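Local coordinates for protein fumarate reductase iron-sulfur subunit (Mycolicibacterium smegmatis, PDB 7D6V) that carries three iron-sulfur clusters in mycobacterial succinate dehydrogenase Sdh1 and probably relays electrons from the succinate-oxidising subunit to quinone, at residues A2-K7 and M78-D84; D22-E26 and R39-T45; L34-H38 and A49-N53; E128-Q132 and M182-D186; F173-I177 and A194-L200. All coordinates share one frame; numbering follows the deposited sequence.

Contact 1: residues A2-K7 and M78-D84; sequences ATYDAK and MSTFGED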
# COMPACT_ATOMS: atom_id res chain seq x y z
N ALA B 2 -26.74 8.38 -13.78
CA ALA B 2 -27.73 8.46 -12.72
C ALA B 2 -27.21 9.24 -11.53
O ALA B 2 -26.71 8.67 -10.56
CB ALA B 2 -28.16 7.07 -12.28
N THR B 3 -27.31 10.57 -11.61
CA THR B 3 -26.94 11.45 -10.52
C THR B 3 -28.14 11.63 -9.60
O THR B 3 -29.22 12.04 -10.04
CB THR B 3 -26.46 12.80 -11.05
OG1 THR B 3 -25.32 12.61 -11.89
CG2 THR B 3 -26.10 13.73 -9.91
N TYR B 4 -27.94 11.34 -8.32
CA TYR B 4 -29.02 11.38 -7.34
C TYR B 4 -28.48 11.99 -6.05
O TYR B 4 -27.29 12.30 -5.93
CB TYR B 4 -29.60 9.98 -7.08
CG TYR B 4 -28.61 9.01 -6.47
CD1 TYR B 4 -28.70 8.67 -5.13
CD2 TYR B 4 -27.60 8.45 -7.22
CE1 TYR B 4 -27.81 7.79 -4.56
CE2 TYR B 4 -26.70 7.57 -6.66
CZ TYR B 4 -26.81 7.24 -5.33
OH TYR B 4 -25.92 6.36 -4.77
N ASP B 5 -29.37 12.15 -5.08
CA ASP B 5 -29.03 12.68 -3.76
C ASP B 5 -29.08 11.53 -2.77
O ASP B 5 -30.14 10.93 -2.56
CB ASP B 5 -30.00 13.80 -3.37
CG ASP B 5 -29.59 15.15 -3.93
OD1 ASP B 5 -28.37 15.39 -4.07
OD2 ASP B 5 -30.48 15.96 -4.22
N ALA B 6 -27.94 11.22 -2.16
CA ALA B 6 -27.84 10.10 -1.24
C ALA B 6 -28.04 10.57 0.20
O ALA B 6 -27.97 11.76 0.51
CB ALA B 6 -26.48 9.41 -1.37
N LYS B 7 -28.28 9.60 1.08
CA LYS B 7 -28.43 9.84 2.51
C LYS B 7 -27.23 9.24 3.23
O LYS B 7 -27.09 8.01 3.30
CB LYS B 7 -29.74 9.26 3.03
CG LYS B 7 -30.97 9.91 2.43
CD LYS B 7 -32.25 9.35 3.03
CE LYS B 7 -32.50 7.92 2.57
NZ LYS B 7 -32.77 7.83 1.11
N MET B 78 -19.47 2.94 -3.84
CA MET B 78 -20.58 3.86 -3.59
C MET B 78 -21.75 3.55 -4.52
O MET B 78 -22.86 4.07 -4.34
CB MET B 78 -20.11 5.31 -3.72
CG MET B 78 -21.15 6.39 -3.50
SD MET B 78 -21.34 6.78 -1.75
CE MET B 78 -23.11 6.58 -1.56
N SER B 79 -21.52 2.69 -5.50
CA SER B 79 -22.58 2.03 -6.24
C SER B 79 -22.89 0.66 -5.66
O SER B 79 -23.79 -0.03 -6.14
CB SER B 79 -22.21 1.90 -7.72
OG SER B 79 -21.14 0.99 -7.89
N THR B 80 -22.13 0.26 -4.64
CA THR B 80 -22.48 -0.91 -3.83
C THR B 80 -23.83 -0.73 -3.17
O THR B 80 -24.52 -1.72 -2.87
CB THR B 80 -21.38 -1.12 -2.78
OG1 THR B 80 -20.15 -1.44 -3.44
CG2 THR B 80 -21.74 -2.25 -1.83
N PHE B 81 -24.26 0.51 -2.97
CA PHE B 81 -25.43 0.85 -2.19
C PHE B 81 -26.54 1.36 -3.10
O PHE B 81 -26.27 1.99 -4.13
CB PHE B 81 -25.09 1.91 -1.15
CG PHE B 81 -23.80 1.67 -0.44
CD1 PHE B 81 -23.63 0.56 0.37
CD2 PHE B 81 -22.74 2.53 -0.60
CE1 PHE B 81 -22.44 0.33 1.02
CE2 PHE B 81 -21.54 2.31 0.04
CZ PHE B 81 -21.39 1.21 0.85
N GLY B 82 -27.78 1.09 -2.71
CA GLY B 82 -28.91 1.59 -3.46
C GLY B 82 -29.06 3.10 -3.32
O GLY B 82 -28.48 3.74 -2.45
N GLU B 83 -29.87 3.67 -4.21
CA GLU B 83 -30.11 5.10 -4.18
C GLU B 83 -31.02 5.51 -3.03
O GLU B 83 -31.00 6.68 -2.63
CB GLU B 83 -30.70 5.56 -5.51
CG GLU B 83 -29.79 5.30 -6.70
CD GLU B 83 -30.28 5.97 -7.97
OE1 GLU B 83 -29.61 5.82 -9.01
OE2 GLU B 83 -31.33 6.64 -7.92
N ASP B 84 -31.80 4.59 -2.49
CA ASP B 84 -32.62 4.85 -1.31
C ASP B 84 -32.05 4.19 -0.06
O ASP B 84 -32.74 4.10 0.96
CB ASP B 84 -34.06 4.39 -1.55
CG ASP B 84 -34.14 2.99 -2.12
OD1 ASP B 84 -33.12 2.49 -2.64
OD2 ASP B 84 -35.22 2.38 -2.04
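The phenolic oxygen of Tyr4 faces three backbone carbonyls, those of Met78, Phe81 and Gly82; the nearest, Met78 O, is 3.8 Å from Tyr4 OH, too far for a hydrogen bond. The contact lies at the start of the beta-grasp sheet of the 2Fe-2S domain, where strand 4-14 runs between strands 17-27 and 86-87 and the loop 78-84 closes over its first residues. Tyr4 and Glu83 carry most of it, in nearly equal measure. With CG placed between its own N and carbonyl carbon (chi1 64°), the Tyr4 ring reaches out under Glu83. Glu83 CG stands almost exactly on the ring axis, 3.6 Å from the centroid of Tyr4, a CH-pi contact. The rest of the extended Glu83 side chain follows the same face: CB sits near Tyr4 CD1 and the carboxylate lies stacked near CD2 and CG, its plane only 5° from that of the ring. Glu83 OE1 ends 3.8 Å from Ala2 CB. Farther along the strand, Lys7 bends at chi3 and chi4 and brings its ammonium toward the loop backbone, with NZ 3.7 Å from Asp84 O, while the Asp84 carboxylate stays apart from it. Met78 also packs on Val33 and Ile36 of helix 33-43, and its methyl CE comes 4.4 Å from Ala6 CB.

Contact 2: residues D22-E26 and R39-T45; sequences DYTVE and RLQATQT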
# COMPACT_ATOMS: atom_id res chain seq x y z
N ASP B 22 -27.21 13.29 9.99
CA ASP B 22 -27.81 13.00 8.69
C ASP B 22 -27.48 14.11 7.71
O ASP B 22 -27.82 15.28 7.94
CB ASP B 22 -29.32 12.84 8.83
CG ASP B 22 -29.72 11.54 9.48
OD1 ASP B 22 -28.98 10.54 9.32
OD2 ASP B 22 -30.76 11.50 10.16
N TYR B 23 -26.82 13.75 6.61
CA TYR B 23 -26.48 14.69 5.54
C TYR B 23 -26.99 14.15 4.21
O TYR B 23 -27.04 12.94 3.99
CB TYR B 23 -24.97 14.92 5.46
CG TYR B 23 -24.36 15.46 6.73
CD1 TYR B 23 -23.58 14.65 7.55
CD2 TYR B 23 -24.55 16.78 7.11
CE1 TYR B 23 -23.02 15.14 8.71
CE2 TYR B 23 -23.99 17.28 8.26
CZ TYR B 23 -23.23 16.46 9.06
OH TYR B 23 -22.68 16.96 10.21
N THR B 24 -27.35 15.07 3.32
CA THR B 24 -27.80 14.73 1.97
C THR B 24 -26.80 15.29 0.96
O THR B 24 -26.62 16.51 0.89
CB THR B 24 -29.20 15.28 1.69
OG1 THR B 24 -30.12 14.75 2.65
CG2 THR B 24 -29.65 14.90 0.30
N VAL B 25 -26.17 14.41 0.20
CA VAL B 25 -25.12 14.79 -0.74
C VAL B 25 -25.45 14.25 -2.12
O VAL B 25 -26.08 13.19 -2.26
CB VAL B 25 -23.73 14.29 -0.28
CG1 VAL B 25 -22.62 14.93 -1.09
CG2 VAL B 25 -23.52 14.55 1.20
N GLU B 26 -25.02 14.98 -3.15
CA GLU B 26 -25.20 14.56 -4.53
C GLU B 26 -24.14 13.54 -4.93
O GLU B 26 -22.95 13.76 -4.72
CB GLU B 26 -25.14 15.78 -5.44
CG GLU B 26 -25.28 15.48 -6.91
CD GLU B 26 -24.51 16.46 -7.77
OE1 GLU B 26 -23.27 16.34 -7.84
OE2 GLU B 26 -25.14 17.34 -8.39
N ARG B 39 -16.90 16.24 -1.10
CA ARG B 39 -17.96 17.16 -1.49
C ARG B 39 -18.70 17.70 -0.27
O ARG B 39 -19.03 18.89 -0.21
CB ARG B 39 -18.93 16.47 -2.44
CG ARG B 39 -19.83 17.43 -3.19
CD ARG B 39 -20.89 16.71 -3.99
NE ARG B 39 -20.39 15.48 -4.59
CZ ARG B 39 -19.73 15.42 -5.74
NH1 ARG B 39 -19.49 16.53 -6.43
NH2 ARG B 39 -19.31 14.26 -6.21
N LEU B 40 -18.96 16.84 0.72
CA LEU B 40 -19.60 17.29 1.95
C LEU B 40 -18.72 18.29 2.69
O LEU B 40 -19.23 19.27 3.27
CB LEU B 40 -19.92 16.09 2.83
CG LEU B 40 -20.74 16.34 4.09
CD1 LEU B 40 -22.14 16.79 3.74
CD2 LEU B 40 -20.76 15.10 4.95
N GLN B 41 -17.41 18.06 2.70
CA GLN B 41 -16.49 19.01 3.32
C GLN B 41 -16.51 20.35 2.61
O GLN B 41 -16.54 21.41 3.26
CB GLN B 41 -15.07 18.44 3.30
CG GLN B 41 -14.61 17.88 4.62
CD GLN B 41 -13.16 17.45 4.57
OE1 GLN B 41 -12.59 17.31 3.49
NE2 GLN B 41 -12.57 17.24 5.73
N ALA B 42 -16.50 20.34 1.28
CA ALA B 42 -16.43 21.58 0.52
C ALA B 42 -17.77 22.30 0.43
O ALA B 42 -17.79 23.47 0.03
CB ALA B 42 -15.90 21.31 -0.89
N THR B 43 -18.87 21.65 0.79
CA THR B 43 -20.19 22.27 0.70
C THR B 43 -20.87 22.50 2.04
O THR B 43 -21.51 23.53 2.22
CB THR B 43 -21.11 21.42 -0.19
OG1 THR B 43 -21.16 20.08 0.32
CG2 THR B 43 -20.59 21.39 -1.62
N GLN B 44 -20.77 21.56 2.98
CA GLN B 44 -21.57 21.64 4.20
C GLN B 44 -20.76 21.64 5.48
O GLN B 44 -21.07 22.39 6.41
CB GLN B 44 -22.58 20.49 4.24
CG GLN B 44 -23.68 20.59 3.21
CD GLN B 44 -24.56 19.36 3.17
OE1 GLN B 44 -24.55 18.60 2.20
NE2 GLN B 44 -25.34 19.15 4.22
N THR B 45 -19.71 20.81 5.57
CA THR B 45 -18.97 20.58 6.81
C THR B 45 -17.49 20.84 6.57
O THR B 45 -16.70 19.90 6.40
CB THR B 45 -19.19 19.17 7.34
OG1 THR B 45 -18.58 18.23 6.44
CG2 THR B 45 -20.67 18.86 7.45
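Tyr23, Arg39 and Val25 give up the most surface where strand 22-26 crosses helix 39-43, the two axes passing 9.3 Å apart at 106°. Tyr23 and Val25, two residues apart on the strand, both send their side chains toward the helix, and Leu40 fits between them. One methyl of Leu40, CD1, lies 3.7 Å from Val25 CG2 and 3.8 Å from Tyr23 CB, while the other, CD2, approaches the ring obliquely near Tyr23 CD1. The Thr45 side chain runs toward that of Tyr23 and reaches the outer part of the ring, CG2 3.8 Å from Tyr23 CE2. The phenol oxygen itself is hydrogen-bonded to Arg12. On the other flank of Val25, its CG1 meets Arg39 CD at 3.8 Å, close to the plane of the guanidinium. Arg39 leaves the helix extended and bends at chi3 (-38°), which carries NE to 3.1 Å from Glu26 O. Glu26 OE1 hangs over a face of the guanidinium, 4.0 Å from Arg39 NH1; no N-H points at it, so charge alone links the groups. Glu26 OE1 is hydrogen-bonded to Asn28, while Arg39 forms its salt bridge with Glu31 and packs on Leu257 of subunit A. Where the helix ends, Leu40 O accepts both Gln44 N and Thr45 N, which arrive from opposite faces of the carbonyl plane and bring Thr45 round to the Tyr23 ring. A helix laid across the inner face of a beta-hairpin, with alternate strand residues pressed on it, is the core of the beta-grasp fold of 2Fe-2S ferredoxin domains.

Contact 3: residues L34-H38 and A49-N53; sequences LDIIH and AVRWN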
# COMPACT_ATOMS: atom_id res chain seq x y z
N LEU B 34 -15.05 8.43 -0.51
CA LEU B 34 -14.18 9.55 -0.16
C LEU B 34 -14.49 10.79 -0.99
O LEU B 34 -14.36 11.91 -0.49
CB LEU B 34 -12.72 9.14 -0.32
CG LEU B 34 -11.67 10.10 0.25
CD1 LEU B 34 -12.01 10.48 1.68
CD2 LEU B 34 -10.28 9.50 0.17
N ASP B 35 -14.90 10.62 -2.25
CA ASP B 35 -15.33 11.77 -3.05
C ASP B 35 -16.56 12.42 -2.45
O ASP B 35 -16.67 13.65 -2.43
CB ASP B 35 -15.60 11.35 -4.49
CG ASP B 35 -14.41 10.69 -5.15
OD1 ASP B 35 -14.61 9.71 -5.89
OD2 ASP B 35 -13.27 11.15 -4.92
N ILE B 36 -17.51 11.62 -1.97
CA ILE B 36 -18.71 12.16 -1.34
C ILE B 36 -18.35 12.90 -0.06
O ILE B 36 -18.91 13.96 0.25
CB ILE B 36 -19.73 11.04 -1.08
CG1 ILE B 36 -19.82 10.12 -2.30
CG2 ILE B 36 -21.09 11.61 -0.77
CD1 ILE B 36 -20.34 10.79 -3.54
N ILE B 37 -17.39 12.37 0.69
CA ILE B 37 -16.93 13.05 1.90
C ILE B 37 -16.27 14.37 1.56
O ILE B 37 -16.46 15.38 2.25
CB ILE B 37 -15.98 12.13 2.70
CG1 ILE B 37 -16.70 10.84 3.09
CG2 ILE B 37 -15.46 12.83 3.93
CD1 ILE B 37 -17.80 11.03 4.10
N HIS B 38 -15.47 14.40 0.49
CA HIS B 38 -14.83 15.64 0.06
C HIS B 38 -15.87 16.68 -0.37
O HIS B 38 -15.73 17.87 -0.06
CB HIS B 38 -13.86 15.36 -1.08
CG HIS B 38 -12.59 14.69 -0.64
ND1 HIS B 38 -11.70 14.13 -1.53
CD2 HIS B 38 -12.07 14.49 0.59
CE1 HIS B 38 -10.69 13.61 -0.86
NE2 HIS B 38 -10.89 13.82 0.43
N ALA B 49 -13.48 15.91 10.11
CA ALA B 49 -12.19 15.24 10.23
C ALA B 49 -12.16 13.97 9.38
O ALA B 49 -13.02 13.11 9.53
CB ALA B 49 -11.93 14.91 11.69
N VAL B 50 -11.15 13.85 8.50
CA VAL B 50 -11.14 12.75 7.53
C VAL B 50 -9.84 11.95 7.52
O VAL B 50 -9.87 10.73 7.71
CB VAL B 50 -11.44 13.28 6.11
CG1 VAL B 50 -11.45 12.13 5.12
CG2 VAL B 50 -12.77 13.99 6.09
N ARG B 51 -8.70 12.62 7.32
CA ARG B 51 -7.39 11.98 7.21
C ARG B 51 -7.30 11.04 6.00
O ARG B 51 -7.32 9.81 6.12
CB ARG B 51 -7.00 11.23 8.49
CG ARG B 51 -5.57 10.74 8.45
CD ARG B 51 -5.32 9.53 9.33
NE ARG B 51 -4.88 9.92 10.66
CZ ARG B 51 -5.13 9.23 11.76
NH1 ARG B 51 -5.82 8.10 11.70
NH2 ARG B 51 -4.69 9.66 12.93
N TRP B 52 -7.24 11.65 4.82
CA TRP B 52 -6.84 10.97 3.60
C TRP B 52 -5.49 11.51 3.13
O TRP B 52 -5.09 12.62 3.49
CB TRP B 52 -7.88 11.18 2.49
CG TRP B 52 -7.97 12.61 2.08
CD1 TRP B 52 -8.44 13.65 2.82
CD2 TRP B 52 -7.54 13.17 0.83
NE1 TRP B 52 -8.35 14.82 2.11
CE2 TRP B 52 -7.80 14.55 0.88
CE3 TRP B 52 -6.98 12.63 -0.32
CZ2 TRP B 52 -7.52 15.40 -0.18
CZ3 TRP B 52 -6.69 13.48 -1.37
CH2 TRP B 52 -6.96 14.84 -1.30
N ASN B 53 -4.77 10.71 2.35
CA ASN B 53 -3.56 11.29 1.77
C ASN B 53 -3.43 11.12 0.27
O ASN B 53 -3.03 12.06 -0.42
CB ASN B 53 -2.32 10.70 2.45
CG ASN B 53 -1.05 11.45 2.08
OD1 ASN B 53 -1.10 12.61 1.67
ND2 ASN B 53 0.09 10.79 2.22
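Helix 34-38 and the irregular segment 49-53 keep their backbones well apart, with CA atoms 8.4 Å between Leu34 and Trp52 and 8.1 Å between Ile37 and Val50, so side chains alone bridge the gap. Val50 supplies one methyl to each of two helix residues a turn apart: CG2 meets Ile37 CG2 at 3.6 Å and CG1 meets Leu34 CD1 at 3.9 Å. The second branch of Leu34, CD2, crosses at about a right angle to touch Trp52 CB, 3.7 Å away. Beyond this aliphatic patch His38 turns an edge to the face of the indole. The five-membered ring of Trp52 and the imidazole have centroids 4.2 Å apart and planes at 56°, a tilted edge-to-face pair led by NE2 and CE1 of His38. Trp52 CG sits between its own N and carbonyl carbon (chi1 65°), which swings the indole back toward the helix. Trp223 of subunit A meets the same indole at the subunit interface. Asn53 next door touches the 2Fe-2S cluster, and the side chain of Trp52 comes within about 4 Å of it. His38 NE2 lies 3.2 Å from Trp52 NE1, but above the ring and without hydrogen-bond geometry; the pairing is therefore one of ring against ring, an aromatic contact and not a polar one.

Contact 4: residues E128-Q132 and M182-D186; sequences EYRMQ and MHPLD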
# COMPACT_ATOMS: atom_id res chain seq x y z
N GLU B 128 26.93 -7.96 -2.12
CA GLU B 128 27.20 -9.39 -2.19
C GLU B 128 26.02 -10.25 -1.75
O GLU B 128 26.18 -11.46 -1.58
CB GLU B 128 28.43 -9.73 -1.35
N TYR B 129 24.84 -9.66 -1.57
CA TYR B 129 23.66 -10.44 -1.23
C TYR B 129 23.22 -11.28 -2.42
O TYR B 129 23.23 -10.82 -3.56
CB TYR B 129 22.52 -9.52 -0.79
CG TYR B 129 22.64 -8.96 0.61
CD1 TYR B 129 23.84 -8.44 1.07
CD2 TYR B 129 21.55 -8.94 1.46
CE1 TYR B 129 23.95 -7.93 2.35
CE2 TYR B 129 21.65 -8.43 2.74
CZ TYR B 129 22.85 -7.93 3.18
OH TYR B 129 22.96 -7.42 4.45
N ARG B 130 22.81 -12.52 -2.14
CA ARG B 130 22.31 -13.42 -3.18
C ARG B 130 21.06 -14.11 -2.65
O ARG B 130 21.12 -14.81 -1.64
CB ARG B 130 23.36 -14.46 -3.58
CG ARG B 130 24.61 -13.88 -4.21
CD ARG B 130 24.34 -13.30 -5.58
NE ARG B 130 25.52 -12.61 -6.09
CZ ARG B 130 25.70 -11.30 -6.03
NH1 ARG B 130 24.78 -10.53 -5.49
NH2 ARG B 130 26.81 -10.76 -6.52
N MET B 131 19.94 -13.93 -3.34
CA MET B 131 18.70 -14.59 -2.99
C MET B 131 18.00 -15.04 -4.26
O MET B 131 17.95 -14.31 -5.25
CB MET B 131 17.77 -13.66 -2.20
CG MET B 131 18.36 -13.14 -0.90
SD MET B 131 17.27 -12.02 -0.03
CE MET B 131 17.71 -10.47 -0.79
N GLN B 132 17.46 -16.26 -4.23
CA GLN B 132 16.65 -16.76 -5.33
C GLN B 132 15.20 -16.32 -5.15
O GLN B 132 14.74 -16.04 -4.04
CB GLN B 132 16.75 -18.28 -5.42
CG GLN B 132 18.16 -18.80 -5.63
CD GLN B 132 18.73 -18.42 -6.98
OE1 GLN B 132 18.01 -18.40 -7.98
NE2 GLN B 132 20.02 -18.13 -7.02
N MET B 182 10.56 -15.85 7.46
CA MET B 182 10.73 -16.49 6.16
C MET B 182 11.75 -15.78 5.28
O MET B 182 11.96 -16.20 4.14
CB MET B 182 9.39 -16.57 5.44
CG MET B 182 8.46 -17.65 5.98
SD MET B 182 6.74 -17.36 5.56
CE MET B 182 5.93 -18.30 6.85
N HIS B 183 12.38 -14.72 5.78
CA HIS B 183 13.45 -14.07 5.03
C HIS B 183 14.64 -15.02 4.92
O HIS B 183 15.13 -15.51 5.94
CB HIS B 183 13.87 -12.77 5.72
CG HIS B 183 14.68 -11.86 4.86
ND1 HIS B 183 15.93 -12.20 4.39
CD2 HIS B 183 14.43 -10.62 4.39
CE1 HIS B 183 16.41 -11.21 3.66
NE2 HIS B 183 15.52 -10.23 3.65
N PRO B 184 15.12 -15.30 3.71
CA PRO B 184 16.22 -16.28 3.57
C PRO B 184 17.53 -15.85 4.21
O PRO B 184 18.36 -16.72 4.49
CB PRO B 184 16.37 -16.42 2.05
CG PRO B 184 15.70 -15.22 1.47
CD PRO B 184 14.61 -14.85 2.41
N LEU B 185 17.74 -14.56 4.46
CA LEU B 185 19.01 -14.08 4.99
C LEU B 185 18.92 -13.58 6.42
O LEU B 185 19.94 -13.12 6.96
CB LEU B 185 19.57 -12.98 4.08
CG LEU B 185 20.07 -13.44 2.71
CD1 LEU B 185 20.66 -12.28 1.95
CD2 LEU B 185 21.08 -14.55 2.86
N ASP B 186 17.75 -13.63 7.06
CA ASP B 186 17.64 -13.20 8.44
C ASP B 186 18.25 -14.24 9.38
O ASP B 186 18.34 -15.43 9.06
CB ASP B 186 16.18 -12.95 8.81
CG ASP B 186 16.03 -12.18 10.11
OD1 ASP B 186 16.13 -10.94 10.08
OD2 ASP B 186 15.82 -12.81 11.16
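Met131 reaches from the segment 128-132 into the turn 183-186, and its side chain can be followed atom by atom. The CA-CB bond already heads for the turn, and CG, beside the backbone N and anti to the carbonyl carbon (chi1 -59°), lands 3.8 Å from Leu185 CD1 and 4.1 Å from Pro184 CG. The next bond is extended and carries SD toward Pro184 and His183, 3.9 Å from Pro184 CG and equally far from His183 CE1. With the imidazole it makes an oblique Met-aromatic contact, SD 4.7 Å from the centroid of the His183 ring. The chain then bends at chi3 and CE turns off from the sulfur; the residue also packs on Val136 of helix 133-142. His183 to Asp186 form a type I beta turn on the way from helix 171-181 to helix 191-196, in the 4Fe-4S dicluster domain. Its usual closing bond, Asp186 N to His183 O, is weak, but Leu185 N donates to His183 ND1 over 3.0 Å, nearly in the plane of the ring, and fixes the rotation of the imidazole that Met131 meets. Leu185 wedges in from the turn: its CD1 enters between Met131 CG and the ring of Tyr129, obliquely, 3.5 Å from Tyr129 CD2. Both backbones are also tied to other subunits, Met131 O accepting a hydrogen bond from Arg110 of subunit A and His183 O one from Lys218 of the membrane anchor subunit.

Contact 5: residues F173-I177 and A194-L200; sequences FHMRI and AQDEFGL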
# COMPACT_ATOMS: atom_id res chain seq x y z
N PHE B 173 1.29 -7.42 12.77
CA PHE B 173 2.63 -7.59 13.30
C PHE B 173 3.02 -9.05 13.48
O PHE B 173 4.21 -9.37 13.41
CB PHE B 173 2.76 -6.79 14.60
CG PHE B 173 2.64 -5.33 14.37
CD1 PHE B 173 3.68 -4.63 13.79
CD2 PHE B 173 1.48 -4.66 14.68
CE1 PHE B 173 3.57 -3.28 13.55
CE2 PHE B 173 1.36 -3.31 14.44
CZ PHE B 173 2.41 -2.62 13.87
N HIS B 174 2.06 -9.94 13.66
CA HIS B 174 2.38 -11.36 13.53
C HIS B 174 2.69 -11.72 12.08
O HIS B 174 3.56 -12.56 11.83
CB HIS B 174 1.24 -12.21 14.08
CG HIS B 174 1.16 -12.21 15.57
ND1 HIS B 174 2.11 -12.83 16.36
CD2 HIS B 174 0.28 -11.64 16.43
CE1 HIS B 174 1.80 -12.65 17.63
NE2 HIS B 174 0.69 -11.94 17.70
N MET B 175 2.03 -11.07 11.13
CA MET B 175 2.42 -11.21 9.73
C MET B 175 3.83 -10.67 9.50
O MET B 175 4.59 -11.23 8.70
CB MET B 175 1.41 -10.49 8.83
CG MET B 175 1.67 -10.66 7.35
SD MET B 175 0.65 -9.59 6.33
CE MET B 175 1.30 -7.99 6.78
N ARG B 176 4.18 -9.57 10.16
CA ARG B 176 5.53 -9.03 10.07
C ARG B 176 6.56 -10.01 10.64
O ARG B 176 7.65 -10.18 10.09
CB ARG B 176 5.60 -7.68 10.78
CG ARG B 176 7.00 -7.17 11.02
CD ARG B 176 7.43 -6.21 9.94
NE ARG B 176 8.71 -5.58 10.26
CZ ARG B 176 9.82 -5.75 9.55
NH1 ARG B 176 9.81 -6.52 8.47
NH2 ARG B 176 10.93 -5.14 9.91
N ILE B 177 6.22 -10.65 11.76
CA ILE B 177 7.09 -11.68 12.33
C ILE B 177 7.27 -12.83 11.36
O ILE B 177 8.38 -13.35 11.18
CB ILE B 177 6.53 -12.16 13.69
CG1 ILE B 177 6.64 -11.06 14.74
CG2 ILE B 177 7.28 -13.40 14.16
CD1 ILE B 177 5.96 -11.40 16.04
N ALA B 194 7.27 -14.79 19.55
CA ALA B 194 5.98 -14.63 18.91
C ALA B 194 4.85 -15.21 19.76
O ALA B 194 3.73 -14.70 19.74
CB ALA B 194 5.99 -15.29 17.53
N GLN B 195 5.14 -16.27 20.51
CA GLN B 195 4.17 -16.88 21.40
C GLN B 195 4.18 -16.26 22.80
O GLN B 195 3.12 -16.08 23.40
CB GLN B 195 4.44 -18.39 21.50
CG GLN B 195 3.44 -19.17 22.35
CD GLN B 195 2.03 -19.12 21.81
OE1 GLN B 195 1.18 -18.41 22.34
NE2 GLN B 195 1.78 -19.86 20.74
N ASP B 196 5.36 -15.92 23.31
CA ASP B 196 5.48 -15.54 24.72
C ASP B 196 5.24 -14.06 24.98
O ASP B 196 4.61 -13.72 25.99
CB ASP B 196 6.86 -15.95 25.25
CG ASP B 196 7.05 -17.45 25.28
OD1 ASP B 196 6.09 -18.16 25.64
OD2 ASP B 196 8.15 -17.92 24.96
N GLU B 197 5.72 -13.16 24.12
CA GLU B 197 5.53 -11.74 24.34
C GLU B 197 4.54 -11.08 23.40
O GLU B 197 3.95 -10.06 23.76
CB GLU B 197 6.87 -10.99 24.26
CG GLU B 197 7.84 -11.31 25.39
CD GLU B 197 8.63 -12.58 25.17
OE1 GLU B 197 8.47 -13.20 24.10
OE2 GLU B 197 9.40 -12.97 26.07
N PHE B 198 4.32 -11.63 22.21
CA PHE B 198 3.39 -11.05 21.26
C PHE B 198 2.07 -11.80 21.17
O PHE B 198 1.20 -11.42 20.38
CB PHE B 198 4.05 -10.95 19.88
CG PHE B 198 5.37 -10.23 19.91
CD1 PHE B 198 5.43 -8.90 20.26
CD2 PHE B 198 6.54 -10.89 19.59
CE1 PHE B 198 6.64 -8.23 20.29
CE2 PHE B 198 7.75 -10.23 19.62
CZ PHE B 198 7.80 -8.90 19.97
N GLY B 199 1.89 -12.84 21.97
CA GLY B 199 0.60 -13.47 22.15
C GLY B 199 -0.02 -14.15 20.94
O GLY B 199 -1.20 -13.95 20.67
N LEU B 200 0.77 -14.95 20.22
CA LEU B 200 0.21 -15.66 19.07
C LEU B 200 -0.88 -16.64 19.49
O LEU B 200 -1.76 -16.97 18.69
CB LEU B 200 1.33 -16.40 18.33
CG LEU B 200 0.97 -17.11 17.02
CD1 LEU B 200 0.28 -16.16 16.06
CD2 LEU B 200 2.20 -17.71 16.40
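His174 slides its imidazole beneath Leu200, whose methyl CD1 stands over one face, 4.1 Å from the centroid and 21° off the normal, a CH-pi contact. In the helical 4Fe-4S dicluster domain this joins helix 171-181 to the end of helix 191-196, where the chain turns back at Gly199 with a positive phi. The edge of the His174 ring faces that turn. There NE2 donates to Phe198 O over 2.8 Å, a weak bond because the angle at the hydrogen is only 124°. The neighbouring CE1 is directed at a second carbonyl lying in the plane of the ring, Ala194 O, 3.5 Å away. Ala194 O itself accepts a hydrogen bond from Leu200 N, which draws the residues after the helix back over the imidazole. Phe168 meets the same histidine, and the 3Fe-4S cluster is about 7 Å from its side chain, so this buried polar edge belongs to the packing near the cluster, although His174 does not ligate it. One helical turn on, Ile177 divides its branches: CG2 lies 4.1 Å from Ala194 CB, and CG1, placed beside the backbone N (chi1 -69°), sends CD1 toward the phenyl ring. There Ile177 CD1 approaches Phe198 CD2 obliquely at 3.6 Å.

Contacts 1, 2 and 3 cluster in the 2Fe-2S domain, whereas contacts 4 and 5 lie on the other side of the chain's centre. Strands 4-14 and 17-27 join contacts 1 and 2 by a probable hydrogen bond from Ala6 N to Val25 O, and helix 33-43 serves both contact 2 and contact 3, whose segments alternate along the chain. Contact 1 is a surface contact, a carboxylate stacked on a phenol; contact 2, partly buried, mixes aliphatic wedging with a charged pair at one end. Contacts 3 and 5 are buried and near clusters, each with a histidine edge at work, one against an indole, the other against carbonyls. Contact 4 is sulfur and aliphatic packing beside two other subunits.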